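D-aminopeptidase (Bacillus subtilis, PDB 1HI9) hydrolyses the N-terminal residue from peptides containing D-amino acids, using two zinc ions per subunit inside the central chamber of a self-compartmentalizing homodecamer. Local coordinates at residues 202-205 and 206-209; 229-232 and 233-236. One frame throughout, in Å; residues are numbered along the deposited sequence.

Contact 1: 202-205 and 206-209; sequences LQNK and DKVK
Asn204 carries CG anti to its own N (chi1 -163°), whereas Lys207 sets CG beside the backbone N and runs extended beyond it, and the two side chains meet at an oblique crossing. The methylene part of the lysine does the touching: CD of Lys207 lies 3.4 Å from ND2 of Asn204 and 3.7 Å from its OD1, so aliphatic carbon rests against the amide. The backbone here illustrates how a helix can run out through a tighter turn. Helix 187-203 ends, Asn204 is the first residue to leave helical angles, and a short 3-10 segment follows. Two successive i to i+3 bonds hold it, from Lys207 N to Asn204 O (3.0 Å) and from Val208 N to Lys205 O (3.0 Å). Lys205 and Asp206 lie side by side, with CG of Lys205 3.6 Å from OD1 of Asp206. The lysine chain bends only at its last torsion (chi4 -66°), which brings NZ back to donate a hydrogen bond to Leu202 O (2.9 Å); the charged ends, NZ of Lys205 and OD1 of Asp206, stay 4.7 Å apart. Lys207 O accepts a hydrogen bond from Asn167 ND2, while Lys205 packs on Leu149 of strand 148-152.

Contact 2: 229-232 and 233-236; sequences AEWA and NLMP
Leu234 meets Trp231 obliquely, its CD2 methyl 3.9 Å from CE3 of the indole, at the six-membered part of the ring system. The other methyl, CD1, lies 3.7 Å from Glu230 O. With chi1 of Leu234 at -115°, away from a staggered position, the two methyls part, one toward the indole and one toward the carbonyl of Glu230. Around this pair the backbone leaves the helix through a few hydrogen bonds. Asn233 N donates to Ala229 O (2.8 Å, N-H...O 153°), an i to i+4 bond that continues the helical pattern one residue past Ala232. A bond from Leu234 N to Trp231 O comes next but is less certain, since the place of that nitrogen is less sure. Farther along, Met235 N donates to Ala232 O at 3.0 Å, closing a type I beta turn from Ala232 to Met235. The side chain of Met235 packs against Ala260, Val263 and Met264 of helix 254-268. OD1 of Asn233 is hydrogen-bonded to Thr238 OG1, which also bonds Met235 O and so joins the turn to strand 238-240. Beyond the chain, Val82 of a second subunit packs on Trp231 and Val263 of that subunit on Leu234, while Glu230 OE1 accepts a hydrogen bond from Arg179 N of a third. Replacing Leu234 by alanine takes away CG and both methyls, which would probably leave a gap beside the indole and against Val263 of the second subunit. Here a helix C terminus unwinds through a type I beta turn toward strand 238-240, outermost in the antiparallel sheet within this chain, at a subunit interface of the decamer.

From the N terminus, the chain first lays down all the strands of the mixed sheet, from 2-7 to 181-184, then enters helix 187-203. Contact 1 closes the turn at the end of that helix, where the chain leaves the mixed-sheet part on the loop toward strand 218-223. That strand belongs to the antiparallel sheet; helix 226-232 follows, and contact 2 closes the turn that joins this helix to strand 238-240 of the same sheet. The two are in series, neither nested nor crossing, and lie on opposite sides of the chain's centre, with centres 40 Å apart. Contact 1 touches no other subunit, whereas contact 2 adjoins two.

Contact 1: 202-205 and 206-209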
# COMPACT_ATOMS: atom_id res chain seq x y z
N LEU A 202 21.84 -47.03 -5.35
CA LEU A 202 21.19 -48.09 -4.59
C LEU A 202 21.88 -49.45 -4.72
O LEU A 202 21.90 -50.23 -3.77
CB LEU A 202 19.72 -48.20 -5.00
CG LEU A 202 18.79 -47.13 -4.43
CD1 LEU A 202 17.45 -47.17 -5.11
CD2 LEU A 202 18.63 -47.36 -2.94
N GLN A 203 22.46 -49.72 -5.89
CA GLN A 203 23.13 -51.00 -6.09
C GLN A 203 24.58 -50.97 -5.63
O GLN A 203 25.18 -52.01 -5.39
CB GLN A 203 23.07 -51.41 -7.55
CG GLN A 203 23.75 -50.44 -8.48
CD GLN A 203 23.84 -50.95 -9.90
OE1 GLN A 203 24.54 -51.93 -10.17
NE2 GLN A 203 23.13 -50.29 -10.82
N ASN A 204 25.14 -49.77 -5.50
CA ASN A 204 26.53 -49.63 -5.08
C ASN A 204 26.58 -49.23 -3.61
O ASN A 204 27.64 -48.86 -3.09
CB ASN A 204 27.21 -48.57 -5.95
CG ASN A 204 28.72 -48.63 -5.88
OD1 ASN A 204 29.38 -47.69 -5.42
ND2 ASN A 204 29.30 -49.74 -6.35
N LYS A 205 25.44 -49.32 -2.94
CA LYS A 205 25.31 -48.93 -1.53
C LYS A 205 26.32 -49.53 -0.56
O LYS A 205 26.71 -48.89 0.42
CB LYS A 205 23.90 -49.23 -1.03
CG LYS A 205 23.44 -50.67 -1.18
CD LYS A 205 22.08 -50.87 -0.51
CE LYS A 205 21.54 -52.27 -0.73
NZ LYS A 205 21.22 -52.53 -2.16
N ASP A 206 26.72 -50.77 -0.81
CA ASP A 206 27.67 -51.43 0.07
C ASP A 206 29.02 -50.71 0.18
O ASP A 206 29.72 -50.85 1.18
CB ASP A 206 27.89 -52.88 -0.40
CG ASP A 206 26.68 -53.76 -0.14
OD1 ASP A 206 25.60 -53.50 -0.72
OD2 ASP A 206 26.80 -54.72 0.66
N LYS A 207 29.37 -49.93 -0.84
CA LYS A 207 30.64 -49.21 -0.82
C LYS A 207 30.61 -47.90 -0.05
O LYS A 207 31.63 -47.22 0.09
CB LYS A 207 31.11 -48.95 -2.26
CG LYS A 207 31.49 -50.23 -2.99
CD LYS A 207 32.07 -49.95 -4.37
CE LYS A 207 32.49 -51.25 -5.06
NZ LYS A 207 33.04 -51.00 -6.43
N VAL A 208 29.44 -47.54 0.47
CA VAL A 208 29.30 -46.30 1.23
C VAL A 208 29.05 -46.55 2.71
O VAL A 208 28.18 -47.33 3.08
CB VAL A 208 28.16 -45.44 0.69
CG1 VAL A 208 28.09 -44.13 1.45
CG2 VAL A 208 28.36 -45.19 -0.80
N LYS A 209 29.82 -45.86 3.55
CA LYS A 209 29.68 -46.01 4.99
C LYS A 209 29.10 -44.78 5.66
O LYS A 209 29.26 -43.66 5.17
CB LYS A 209 31.03 -46.34 5.63
CG LYS A 209 31.50 -47.78 5.43
CD LYS A 209 32.69 -48.06 6.32
CE LYS A 209 33.07 -49.54 6.31
NZ LYS A 209 34.14 -49.88 7.31

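Contact 2: 229-232 and 233-236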
# COMPACT_ATOMS: atom_id res chain seq x y z
N ALA A 229 26.13 -13.32 16.74
CA ALA A 229 26.82 -14.14 17.72
C ALA A 229 26.24 -13.86 19.11
O ALA A 229 26.00 -14.78 19.88
CB ALA A 229 28.32 -13.84 17.69
N GLU A 230 26.01 -12.59 19.44
CA GLU A 230 25.44 -12.25 20.75
C GLU A 230 24.09 -12.92 20.95
O GLU A 230 23.82 -13.43 22.03
CB GLU A 230 25.28 -10.74 20.89
CG GLU A 230 26.57 -9.95 20.80
CD GLU A 230 26.37 -8.45 20.85
OE1 GLU A 230 25.50 -7.93 20.10
OE2 GLU A 230 27.09 -7.78 21.64
N TRP A 231 23.24 -12.90 19.93
CA TRP A 231 21.93 -13.53 20.03
C TRP A 231 22.07 -15.01 20.37
O TRP A 231 21.46 -15.51 21.32
CB TRP A 231 21.15 -13.38 18.72
CG TRP A 231 20.16 -12.22 18.68
CD1 TRP A 231 20.28 -11.05 17.98
CD2 TRP A 231 18.88 -12.16 19.34
NE1 TRP A 231 19.16 -10.27 18.15
CE2 TRP A 231 18.29 -10.93 18.97
CE3 TRP A 231 18.19 -13.03 20.18
CZ2 TRP A 231 17.02 -10.55 19.44
CZ3 TRP A 231 16.93 -12.65 20.65
CH2 TRP A 231 16.36 -11.42 20.27
N ALA A 232 22.88 -15.73 19.59
CA ALA A 232 23.08 -17.15 19.82
C ALA A 232 23.71 -17.42 21.19
O ALA A 232 23.37 -18.39 21.87
CB ALA A 232 23.97 -17.74 18.72
N ASN A 233 24.62 -16.54 21.59
CA ASN A 233 25.30 -16.68 22.87
C ASN A 233 24.37 -16.52 24.07
O ASN A 233 24.80 -16.58 25.22
CB ASN A 233 26.47 -15.68 22.94
CG ASN A 233 27.37 -15.93 24.12
OD1 ASN A 233 27.65 -17.08 24.47
ND2 ASN A 233 27.84 -14.86 24.74
N LEU A 234 23.09 -16.31 23.79
CA LEU A 234 22.09 -16.16 24.83
C LEU A 234 21.68 -17.56 25.30
O LEU A 234 21.27 -17.74 26.45
CB LEU A 234 20.86 -15.44 24.28
CG LEU A 234 20.48 -14.06 24.81
CD1 LEU A 234 21.70 -13.21 25.07
CD2 LEU A 234 19.57 -13.41 23.78
N MET A 235 21.79 -18.54 24.42
CA MET A 235 21.42 -19.90 24.76
C MET A 235 22.36 -20.49 25.80
O MET A 235 23.58 -20.42 25.67
CB MET A 235 21.43 -20.79 23.52
CG MET A 235 20.78 -22.14 23.74
SD MET A 235 20.78 -23.16 22.26
CE MET A 235 22.38 -24.01 22.45
N PRO A 236 21.80 -21.09 26.86
CA PRO A 236 22.63 -21.69 27.91
C PRO A 236 23.59 -22.73 27.34
O PRO A 236 23.23 -23.48 26.43
CB PRO A 236 21.60 -22.33 28.84
CG PRO A 236 20.39 -21.45 28.67
CD PRO A 236 20.37 -21.25 27.18